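Local coordinates for tetraacyldisaccharide 4'-kinase (Aquifex aeolicus, PDB 4EHW), which transfers the gamma-phosphate of ATP to the 4'-position of a tetraacyldisaccharide 1-phosphate, giving lipid IVA, the sixth and last step of lipid IVA synthesis, at residues S87-L92 / E130-E135; R229-F234 / I276-P281; L157-L162 / E193-F198; P39-G44 / P134-L139. All blocks are in the same frame, centred on the assembly; numbering follows the deposited sequence.

Interaction 1 (S87-L92 / E130-E135); sequences SEYGNL and EKLSPE
Lys131, near the C-terminal end of helix 121-132, makes a salt bridge with Glu88, its NZ lying 3.2 Å from OE2. The ammonium does not approach in the plane of the carboxylate but from above it, 49° out, at the end of a lysine chain bent at its second and fourth torsions. Leu132 follows and carries most of the apolar contact: its CD2 rests 3.6 Å from CG of Glu88, the two side chains crossing at about a right angle, while its CB lies 4.0 Å from CE1 of Tyr89. The opposing piece is a beta hairpin whose strands, 84-88 and 91-92, are joined by a type I' turn from Glu88 to Asn91, and Tyr89 stands at the first corner of that turn. From there its ring reaches the helix end, where OH donates to the carbonyl O of Leu132 at 2.7 Å; this oxygen lies at the ring edge, whereas the hydroxyl stands 48° out of the carbonyl plane. A phenylalanine in place of Tyr89 would probably leave that carbonyl without its hydroxyl partner and the ring less firmly anchored. Ser133 leaves the helical path with a positive phi, and its O is bonded by NE of Arg68, a residue that Tyr89 also touches. The chain then turns into Pro134, whose CA packs 3.4 Å from the Tyr89 OH.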
# COMPACT_ATOMS: atom_id res chain seq x y z
N SER A 87 6.30 1.92 -14.42
CA SER A 87 7.55 1.18 -14.36
C SER A 87 7.42 -0.09 -15.19
O SER A 87 6.40 -0.79 -15.10
CB SER A 87 7.85 0.80 -12.91
OG SER A 87 8.99 -0.04 -12.83
N GLU A 88 8.45 -0.40 -15.97
CA GLU A 88 8.46 -1.63 -16.76
C GLU A 88 9.46 -2.61 -16.18
O GLU A 88 10.68 -2.49 -16.40
CB GLU A 88 8.78 -1.33 -18.23
CG GLU A 88 7.77 -0.43 -18.92
CD GLU A 88 8.23 0.06 -20.29
OE1 GLU A 88 9.31 -0.38 -20.77
OE2 GLU A 88 7.50 0.89 -20.88
N TYR A 89 8.96 -3.59 -15.42
CA TYR A 89 9.83 -4.50 -14.67
C TYR A 89 11.03 -3.82 -14.02
O TYR A 89 12.16 -4.30 -14.12
CB TYR A 89 10.28 -5.67 -15.56
CG TYR A 89 9.07 -6.41 -16.10
CD1 TYR A 89 8.71 -6.32 -17.45
CD2 TYR A 89 8.26 -7.16 -15.27
CE1 TYR A 89 7.60 -6.98 -17.94
CE2 TYR A 89 7.13 -7.81 -15.75
CZ TYR A 89 6.81 -7.72 -17.08
OH TYR A 89 5.69 -8.37 -17.55
N GLY A 90 10.77 -2.68 -13.37
CA GLY A 90 11.77 -1.99 -12.57
C GLY A 90 12.40 -0.83 -13.31
O GLY A 90 13.13 -0.01 -12.73
N ASN A 91 12.12 -0.73 -14.60
CA ASN A 91 12.61 0.40 -15.37
C ASN A 91 11.58 1.54 -15.23
O ASN A 91 10.51 1.52 -15.86
CB ASN A 91 12.80 0.02 -16.85
CG ASN A 91 13.28 1.20 -17.72
OD1 ASN A 91 13.84 2.20 -17.22
ND2 ASN A 91 13.06 1.07 -19.02
N LEU A 92 11.91 2.53 -14.40
CA LEU A 92 11.04 3.70 -14.18
C LEU A 92 10.87 4.57 -15.41
O LEU A 92 11.86 5.00 -16.02
CB LEU A 92 11.56 4.54 -13.01
CG LEU A 92 11.43 3.83 -11.65
CD1 LEU A 92 12.58 4.21 -10.69
CD2 LEU A 92 10.08 4.15 -11.04
N GLU A 130 -0.63 -5.68 -23.47
CA GLU A 130 -0.14 -5.26 -24.77
C GLU A 130 1.38 -5.13 -24.71
O GLU A 130 2.09 -5.70 -25.52
CB GLU A 130 -0.73 -3.89 -25.10
CG GLU A 130 -0.93 -3.58 -26.57
CD GLU A 130 -1.74 -2.30 -26.76
OE1 GLU A 130 -2.96 -2.38 -27.01
OE2 GLU A 130 -1.14 -1.20 -26.65
N LYS A 131 1.86 -4.40 -23.72
CA LYS A 131 3.23 -3.91 -23.74
C LYS A 131 4.18 -4.75 -22.90
O LYS A 131 5.38 -4.79 -23.16
CB LYS A 131 3.22 -2.47 -23.22
CG LYS A 131 4.45 -1.65 -23.54
CD LYS A 131 4.03 -0.20 -23.80
CE LYS A 131 5.20 0.75 -23.65
NZ LYS A 131 6.49 0.02 -23.81
N LEU A 132 3.64 -5.42 -21.88
CA LEU A 132 4.50 -6.07 -20.89
C LEU A 132 4.22 -7.56 -20.73
O LEU A 132 5.04 -8.28 -20.17
CB LEU A 132 4.36 -5.36 -19.54
CG LEU A 132 4.45 -3.84 -19.49
CD1 LEU A 132 3.99 -3.32 -18.12
CD2 LEU A 132 5.87 -3.39 -19.80
N SER A 133 3.06 -8.02 -21.19
CA SER A 133 2.68 -9.44 -21.04
C SER A 133 2.97 -10.01 -19.64
O SER A 133 3.67 -11.02 -19.52
CB SER A 133 3.37 -10.31 -22.10
OG SER A 133 3.01 -9.89 -23.41
N PRO A 134 2.47 -9.36 -18.59
CA PRO A 134 2.66 -9.94 -17.25
C PRO A 134 1.85 -11.22 -17.07
O PRO A 134 0.85 -11.43 -17.76
CB PRO A 134 2.13 -8.86 -16.32
CG PRO A 134 1.21 -8.02 -17.17
CD PRO A 134 1.74 -8.07 -18.55
N GLU A 135 2.28 -12.08 -16.16
CA GLU A 135 1.58 -13.34 -15.92
C GLU A 135 0.54 -13.18 -14.81
O GLU A 135 -0.39 -13.98 -14.72
CB GLU A 135 2.58 -14.43 -15.55
CG GLU A 135 3.58 -14.73 -16.64
CD GLU A 135 4.64 -15.69 -16.18
OE1 GLU A 135 5.55 -15.24 -15.46
OE2 GLU A 135 4.56 -16.89 -16.52

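Interaction 2 (R229-F234 / I276-P281); sequences REVIAF and IYLTTP
Tyr277 and Ile232 lie side by side and point the same way from paired positions of two parallel strands, 231-234 and 276-279. CB of Tyr277 sits 3.8 Å from CE2 of Phe234, with CG near the same atom. At CD1 the ring is wedged between two neighbours, with Phe234 CE2 at 3.5 Å and Ile232 CB hardly farther. CE1 then meets CG2 of Ile232 at 3.5 Å, and OH passes 3.7 Å from the Ile232 CD1 before accepting from the backbone N of Glu272. The side chains of Phe234 and Tyr277 cross at about a right angle, their ring planes obliquely inclined at 62°. One face of Phe234 receives CB of Thr279 in a CH-pi contact, 3.8 Å from the ring centroid. With OG1 of Thr279 anti to the backbone N (chi1 -175°), the hydroxyl can donate to the carbonyl O of Phe234 at 2.8 Å. On the other face Val231 packs on Ile276, whose CD1 lies over the centre of the Arg229 guanidinium, 3.4 Å from CZ. A water links Ile276 N to Glu230 O at the start of the pair. Strand 254-259 flanks 231-234 and strand 293-302 flanks 276-279, all parallel, with helix 242-249 on the Ala233 and Leu278 face. Main-chain bonds such as Leu278 N to Ile232 O fix the register, while the buried flanks are mainly apolar and Thr279 OG1 spends its proton on Phe234 O.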
# COMPACT_ATOMS: atom_id res chain seq x y z
N ARG A 229 23.85 10.00 17.69
CA ARG A 229 23.48 11.11 16.81
C ARG A 229 22.05 11.52 17.14
O ARG A 229 21.26 10.69 17.61
CB ARG A 229 23.57 10.69 15.33
CG ARG A 229 24.94 10.19 14.87
CD ARG A 229 25.94 11.33 14.86
NE ARG A 229 25.37 12.53 14.25
CZ ARG A 229 25.59 12.93 13.00
NH1 ARG A 229 26.39 12.23 12.21
NH2 ARG A 229 25.02 14.04 12.53
N GLU A 230 21.72 12.80 16.95
CA GLU A 230 20.33 13.23 16.98
C GLU A 230 19.96 13.71 15.60
O GLU A 230 20.81 14.22 14.86
CB GLU A 230 20.08 14.32 18.01
CG GLU A 230 21.17 15.37 18.09
CD GLU A 230 21.32 15.91 19.50
OE1 GLU A 230 21.87 15.19 20.35
OE2 GLU A 230 20.87 17.05 19.75
N VAL A 231 18.69 13.55 15.23
CA VAL A 231 18.30 13.86 13.87
C VAL A 231 17.28 14.97 13.81
O VAL A 231 16.62 15.28 14.80
CB VAL A 231 17.69 12.63 13.20
CG1 VAL A 231 18.54 11.41 13.48
CG2 VAL A 231 16.27 12.42 13.73
N ILE A 232 17.16 15.58 12.64
CA ILE A 232 16.06 16.49 12.35
C ILE A 232 15.02 15.65 11.63
O ILE A 232 15.34 14.92 10.69
CB ILE A 232 16.52 17.64 11.44
CG1 ILE A 232 17.60 18.46 12.15
CG2 ILE A 232 15.34 18.52 11.06
CD1 ILE A 232 18.27 19.48 11.24
N ALA A 233 13.77 15.73 12.05
CA ALA A 233 12.75 14.90 11.44
C ALA A 233 11.66 15.76 10.83
O ALA A 233 11.34 16.83 11.35
CB ALA A 233 12.15 13.94 12.46
N PHE A 234 11.10 15.31 9.72
CA PHE A 234 10.08 16.10 9.07
C PHE A 234 9.18 15.23 8.22
O PHE A 234 9.55 14.11 7.85
CB PHE A 234 10.73 17.18 8.19
CG PHE A 234 11.54 16.65 7.04
CD1 PHE A 234 10.94 16.26 5.86
CD2 PHE A 234 12.92 16.57 7.13
CE1 PHE A 234 11.68 15.79 4.79
CE2 PHE A 234 13.68 16.11 6.07
CZ PHE A 234 13.06 15.71 4.89
N ILE A 276 21.60 14.85 10.10
CA ILE A 276 20.92 13.64 9.67
C ILE A 276 19.43 13.90 9.68
O ILE A 276 18.87 14.29 10.71
CB ILE A 276 21.28 12.46 10.60
CG1 ILE A 276 22.75 12.08 10.40
CG2 ILE A 276 20.39 11.27 10.32
CD1 ILE A 276 23.29 11.04 11.41
N TYR A 277 18.79 13.69 8.53
CA TYR A 277 17.34 13.87 8.42
C TYR A 277 16.59 12.54 8.35
O TYR A 277 17.01 11.62 7.63
CB TYR A 277 17.03 14.69 7.17
CG TYR A 277 17.45 16.14 7.28
CD1 TYR A 277 16.60 17.08 7.84
CD2 TYR A 277 18.69 16.56 6.83
CE1 TYR A 277 16.97 18.42 7.96
CE2 TYR A 277 19.07 17.90 6.94
CZ TYR A 277 18.21 18.82 7.51
OH TYR A 277 18.59 20.14 7.61
N LEU A 278 15.48 12.44 9.09
CA LEU A 278 14.53 11.34 8.97
C LEU A 278 13.19 11.86 8.48
O LEU A 278 12.70 12.86 8.98
CB LEU A 278 14.35 10.62 10.32
CG LEU A 278 15.00 9.24 10.36
CD1 LEU A 278 16.48 9.40 10.08
CD2 LEU A 278 14.79 8.54 11.69
N THR A 279 12.62 11.18 7.49
CA THR A 279 11.29 11.51 6.99
C THR A 279 10.55 10.23 6.58
O THR A 279 11.00 9.13 6.92
CB THR A 279 11.34 12.48 5.80
OG1 THR A 279 10.01 12.85 5.43
CG2 THR A 279 12.05 11.84 4.60
N THR A 280 9.42 10.35 5.87
CA THR A 280 8.68 9.15 5.48
C THR A 280 9.02 8.70 4.06
O THR A 280 9.36 9.53 3.22
CB THR A 280 7.14 9.33 5.54
OG1 THR A 280 6.71 10.13 4.43
CG2 THR A 280 6.70 9.97 6.86
N PRO A 281 8.88 7.40 3.79
CA PRO A 281 9.11 6.85 2.45
C PRO A 281 8.45 7.69 1.35
O PRO A 281 9.08 7.90 0.31
CB PRO A 281 8.46 5.46 2.53
CG PRO A 281 8.61 5.07 3.99
CD PRO A 281 8.46 6.36 4.76
O HOH W 1 22.30 15.35 12.86

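Interaction 3 (L157-L162 / E193-F198); sequences LKKKDL and EPFEFF
Phe195 lays its ring against the backbone of Lys159, and here the contact is tight: CE2 of Phe195 comes within 3.1 Å of Lys159 N, and CA of Lys159 stands over one face. The carbonyl O of Leu157 lies at the ring edge, 3.2 Å from CZ. With CG held between the backbone N and the carbonyl carbon (chi1 67°), the ring lies against the short, weakly bonded turn 159-162, and the aliphatic part of Lys159 slides past it, CD lying 3.6 Å from Phe195 CB. Beside the ring a water accepts from Lys159 N at 2.8 Å and donates to Glu193 O. A serine at Phe195 would probably strip this cover from the Lys159 main chain and open a gap beside Leu187. Elsewhere the fit is looser. Leu162 CD2 meets Phe197 CE1 at 3.9 Å, and Glu193 touches Lys159 through OE1 without a bond, the charged ends standing apart. Behind the contact, Asp161 takes the backbone N of Lys158 through OD2 and bonds Ser47 through OD1, while Lys158 NZ donates to Gly50 O. The loop between strands 184-188 and 203-214 therefore packs outside a turn that borders the predicted ATP-binding P-loop of this atypical P-loop kinase.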
# COMPACT_ATOMS: atom_id res chain seq x y z
N LEU A 157 -7.38 -6.78 7.52
CA LEU A 157 -8.15 -6.36 8.68
C LEU A 157 -7.24 -6.14 9.87
O LEU A 157 -6.45 -7.02 10.24
CB LEU A 157 -9.15 -7.44 9.05
CG LEU A 157 -10.48 -7.42 8.32
CD1 LEU A 157 -10.23 -7.73 6.87
CD2 LEU A 157 -11.41 -8.45 8.94
N LYS A 158 -7.36 -4.97 10.49
CA LYS A 158 -6.66 -4.68 11.74
C LYS A 158 -7.69 -4.67 12.86
O LYS A 158 -8.88 -4.45 12.61
CB LYS A 158 -5.99 -3.32 11.68
CG LYS A 158 -6.97 -2.20 11.44
CD LYS A 158 -6.30 -0.84 11.43
CE LYS A 158 -7.13 0.14 10.64
NZ LYS A 158 -6.62 1.51 10.80
N LYS A 159 -7.23 -4.88 14.09
CA LYS A 159 -8.09 -4.95 15.25
C LYS A 159 -9.07 -3.77 15.31
O LYS A 159 -10.27 -3.96 15.56
CB LYS A 159 -7.25 -5.04 16.53
CG LYS A 159 -8.02 -5.22 17.84
CD LYS A 159 -7.15 -5.90 18.89
CE LYS A 159 -7.67 -5.67 20.31
NZ LYS A 159 -7.15 -6.70 21.27
N LYS A 160 -8.57 -2.57 15.07
CA LYS A 160 -9.41 -1.38 15.10
C LYS A 160 -10.69 -1.52 14.26
O LYS A 160 -11.79 -1.23 14.74
CB LYS A 160 -8.59 -0.16 14.65
CG LYS A 160 -9.36 1.14 14.64
CD LYS A 160 -8.42 2.32 14.79
CE LYS A 160 -9.19 3.60 15.07
NZ LYS A 160 -9.60 4.28 13.81
N ASP A 161 -10.54 -1.97 13.02
CA ASP A 161 -11.67 -2.15 12.11
C ASP A 161 -12.93 -2.76 12.75
O ASP A 161 -14.06 -2.37 12.43
CB ASP A 161 -11.24 -3.05 10.95
CG ASP A 161 -10.22 -2.38 10.04
OD1 ASP A 161 -10.27 -1.14 9.88
OD2 ASP A 161 -9.36 -3.11 9.49
N LEU A 162 -12.72 -3.73 13.63
CA LEU A 162 -13.82 -4.50 14.21
C LEU A 162 -14.65 -3.66 15.17
O LEU A 162 -15.86 -3.88 15.33
CB LEU A 162 -13.29 -5.74 14.92
CG LEU A 162 -12.47 -6.67 14.04
CD1 LEU A 162 -11.81 -7.78 14.85
CD2 LEU A 162 -13.34 -7.26 12.94
N GLU A 193 -1.01 -4.22 18.03
CA GLU A 193 -2.36 -4.55 18.51
C GLU A 193 -2.78 -5.93 18.04
O GLU A 193 -3.70 -6.05 17.24
CB GLU A 193 -3.40 -3.52 18.01
CG GLU A 193 -3.62 -2.30 18.90
CD GLU A 193 -4.78 -1.43 18.41
OE1 GLU A 193 -5.59 -1.90 17.58
OE2 GLU A 193 -4.88 -0.28 18.87
N PRO A 194 -2.11 -6.99 18.55
CA PRO A 194 -2.42 -8.35 18.09
C PRO A 194 -3.86 -8.76 18.40
O PRO A 194 -4.44 -8.30 19.38
CB PRO A 194 -1.46 -9.23 18.92
CG PRO A 194 -1.20 -8.42 20.17
CD PRO A 194 -1.13 -6.99 19.65
N PHE A 195 -4.40 -9.62 17.55
CA PHE A 195 -5.73 -10.18 17.75
C PHE A 195 -5.89 -11.42 16.88
O PHE A 195 -5.11 -11.65 15.94
CB PHE A 195 -6.80 -9.16 17.39
CG PHE A 195 -6.84 -8.82 15.92
CD1 PHE A 195 -7.80 -9.39 15.09
CD2 PHE A 195 -5.91 -7.96 15.37
CE1 PHE A 195 -7.83 -9.10 13.73
CE2 PHE A 195 -5.94 -7.66 14.01
CZ PHE A 195 -6.90 -8.23 13.19
N GLU A 196 -6.89 -12.23 17.22
CA GLU A 196 -7.22 -13.43 16.48
C GLU A 196 -8.58 -13.20 15.81
O GLU A 196 -9.32 -12.29 16.20
CB GLU A 196 -7.31 -14.61 17.45
CG GLU A 196 -5.98 -14.93 18.12
CD GLU A 196 -5.04 -15.68 17.19
OE1 GLU A 196 -5.37 -15.82 15.99
OE2 GLU A 196 -3.98 -16.13 17.67
N PHE A 197 -8.90 -14.01 14.80
CA PHE A 197 -10.17 -13.87 14.09
C PHE A 197 -10.43 -15.24 13.45
O PHE A 197 -9.52 -15.84 12.86
CB PHE A 197 -10.10 -12.68 13.14
CG PHE A 197 -11.44 -12.22 12.61
CD1 PHE A 197 -12.33 -11.55 13.43
CD2 PHE A 197 -11.81 -12.45 11.28
CE1 PHE A 197 -13.56 -11.11 12.95
CE2 PHE A 197 -13.05 -12.02 10.79
CZ PHE A 197 -13.92 -11.35 11.62
N PHE A 198 -11.66 -15.76 13.58
CA PHE A 198 -11.98 -17.05 12.97
C PHE A 198 -13.25 -17.09 12.13
O PHE A 198 -14.36 -16.91 12.65
CB PHE A 198 -12.27 -18.21 13.93
CG PHE A 198 -12.43 -19.55 13.24
CD1 PHE A 198 -11.31 -20.32 12.95
CD2 PHE A 198 -13.68 -20.03 12.89
CE1 PHE A 198 -11.45 -21.56 12.31
CE2 PHE A 198 -13.82 -21.26 12.25
CZ PHE A 198 -12.70 -22.03 11.96
O HOH W 2 -4.53 -4.76 14.65

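Interaction 4 (P39-G44 / P134-L139)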
# COMPACT_ATOMS: atom_id res chain seq x y z
N PRO A 39 -4.51 -14.15 -14.40
CA PRO A 39 -5.04 -14.10 -13.04
C PRO A 39 -4.89 -12.72 -12.41
O PRO A 39 -3.88 -12.04 -12.61
CB PRO A 39 -4.17 -15.13 -12.28
CG PRO A 39 -3.60 -16.01 -13.34
CD PRO A 39 -3.40 -15.11 -14.53
N VAL A 40 -5.90 -12.33 -11.64
CA VAL A 40 -5.88 -11.11 -10.87
C VAL A 40 -6.02 -11.38 -9.36
O VAL A 40 -6.92 -12.12 -8.92
CB VAL A 40 -6.98 -10.13 -11.33
CG1 VAL A 40 -7.07 -8.92 -10.37
CG2 VAL A 40 -6.72 -9.68 -12.76
N ILE A 41 -5.10 -10.81 -8.58
CA ILE A 41 -5.17 -10.87 -7.12
C ILE A 41 -5.48 -9.48 -6.60
O ILE A 41 -4.70 -8.56 -6.85
CB ILE A 41 -3.79 -11.24 -6.49
CG1 ILE A 41 -3.23 -12.54 -7.07
CG2 ILE A 41 -3.90 -11.39 -4.96
CD1 ILE A 41 -1.78 -12.76 -6.63
N SER A 42 -6.57 -9.31 -5.87
CA SER A 42 -6.89 -8.02 -5.28
C SER A 42 -6.45 -7.96 -3.82
O SER A 42 -6.69 -8.90 -3.05
CB SER A 42 -8.39 -7.70 -5.37
OG SER A 42 -8.67 -6.48 -4.69
N VAL A 43 -5.80 -6.86 -3.44
CA VAL A 43 -5.51 -6.57 -2.05
C VAL A 43 -6.28 -5.33 -1.62
O VAL A 43 -6.23 -4.30 -2.30
CB VAL A 43 -4.03 -6.26 -1.81
CG1 VAL A 43 -3.84 -5.68 -0.40
CG2 VAL A 43 -3.19 -7.51 -2.00
N GLY A 44 -6.98 -5.42 -0.50
CA GLY A 44 -7.83 -4.31 -0.11
C GLY A 44 -8.13 -4.29 1.36
O GLY A 44 -7.64 -5.13 2.12
N PRO A 134 2.47 -9.36 -18.59
CA PRO A 134 2.66 -9.94 -17.25
C PRO A 134 1.85 -11.22 -17.07
O PRO A 134 0.85 -11.43 -17.76
CB PRO A 134 2.13 -8.86 -16.32
CG PRO A 134 1.21 -8.02 -17.17
CD PRO A 134 1.74 -8.07 -18.55
N GLU A 135 2.28 -12.08 -16.16
CA GLU A 135 1.58 -13.34 -15.92
C GLU A 135 0.54 -13.18 -14.81
O GLU A 135 -0.39 -13.98 -14.72
CB GLU A 135 2.58 -14.43 -15.55
CG GLU A 135 3.58 -14.73 -16.64
CD GLU A 135 4.64 -15.69 -16.18
OE1 GLU A 135 5.55 -15.24 -15.46
OE2 GLU A 135 4.56 -16.89 -16.52
N VAL A 136 0.71 -12.16 -13.97
CA VAL A 136 -0.25 -11.92 -12.89
C VAL A 136 -0.36 -10.44 -12.55
O VAL A 136 0.64 -9.73 -12.51
CB VAL A 136 0.09 -12.72 -11.60
CG1 VAL A 136 1.49 -12.38 -11.10
CG2 VAL A 136 -0.94 -12.44 -10.49
N PHE A 137 -1.59 -9.98 -12.30
CA PHE A 137 -1.83 -8.62 -11.81
C PHE A 137 -2.11 -8.61 -10.32
O PHE A 137 -2.81 -9.50 -9.79
CB PHE A 137 -3.04 -7.99 -12.52
CG PHE A 137 -2.79 -7.65 -13.95
CD1 PHE A 137 -1.94 -6.60 -14.28
CD2 PHE A 137 -3.39 -8.37 -14.97
CE1 PHE A 137 -1.69 -6.28 -15.61
CE2 PHE A 137 -3.15 -8.05 -16.31
CZ PHE A 137 -2.29 -7.00 -16.63
N ILE A 138 -1.58 -7.60 -9.64
CA ILE A 138 -1.97 -7.34 -8.25
C ILE A 138 -2.78 -6.06 -8.23
O ILE A 138 -2.25 -4.99 -8.53
CB ILE A 138 -0.76 -7.16 -7.34
CG1 ILE A 138 0.02 -8.47 -7.25
CG2 ILE A 138 -1.21 -6.73 -5.96
CD1 ILE A 138 1.33 -8.32 -6.57
N LEU A 139 -4.06 -6.17 -7.90
CA LEU A 139 -4.95 -5.02 -7.86
C LEU A 139 -4.83 -4.28 -6.52
O LEU A 139 -5.39 -4.72 -5.51
CB LEU A 139 -6.38 -5.47 -8.11
CG LEU A 139 -7.45 -4.39 -8.23
CD1 LEU A 139 -7.15 -3.47 -9.40
CD2 LEU A 139 -8.83 -5.07 -8.38
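Val40 and Phe137 cross obliquely on one face of a parallel strand pair, with CG2 of the valine 4.1 Å from CB of the phenylalanine. Beyond CB the Phe137 ring swings away from Val40 to pack on Ala128 and Leu129 of helix 121-132. Leu139 behaves differently: CB lies 4.2 Å from Val40 CG1, and with CG anti to the main-chain N (chi1 -175°) CD2 comes beside OG of Ser42, its partner in the pair. On the other face Ile41 CD1 meets CG2 of Val136 at 4.0 Å. Between the faces runs the ladder of a P-loop NTPase core, whose strands lie in the order 69-73, 136-139, 40-45, 152-158, 184-188, consistent with the 2-3-1-4-5 order of the kinase-GTPase division. Strand 40-45 leads directly into the predicted ATP-binding loop that begins at Ser47, and strand 136-139 probably occupies the place of the Walker B strand. The rungs are nearly straight: Ile41 N to Phe137 O is 2.9 Å, with 175° at the hydrogen, and Leu139 N to Ile41 O is 2.7 Å. Val43 N closes the series on Leu139 O. At the entry Pro39, which has no N-H to offer, sets its CD 3.2 Å from the carbonyl O of Glu135.

Overall arrangement
Interactions 1 and 4 share Pro134 and Glu135, so the chain that leaves the hairpin contact at the end of helix 121-132 runs straight into strand 136-139; their centres are 14 Å apart. Interaction 3 comes within about 6 Å of interaction 4, nearest atoms, because strands 40-45 and 152-158 are neighbours. These two flank the predicted ATP site: the side chain of Val43 is about 4 Å from that of Lys53, and that of Lys158 about 4 Å from that of Ser47. Interaction 2 stands apart, its centre 35 Å from that of interaction 4, yet its Thr280 side chain is still about 11 Å from that of Thr54 of the predicted ATP site.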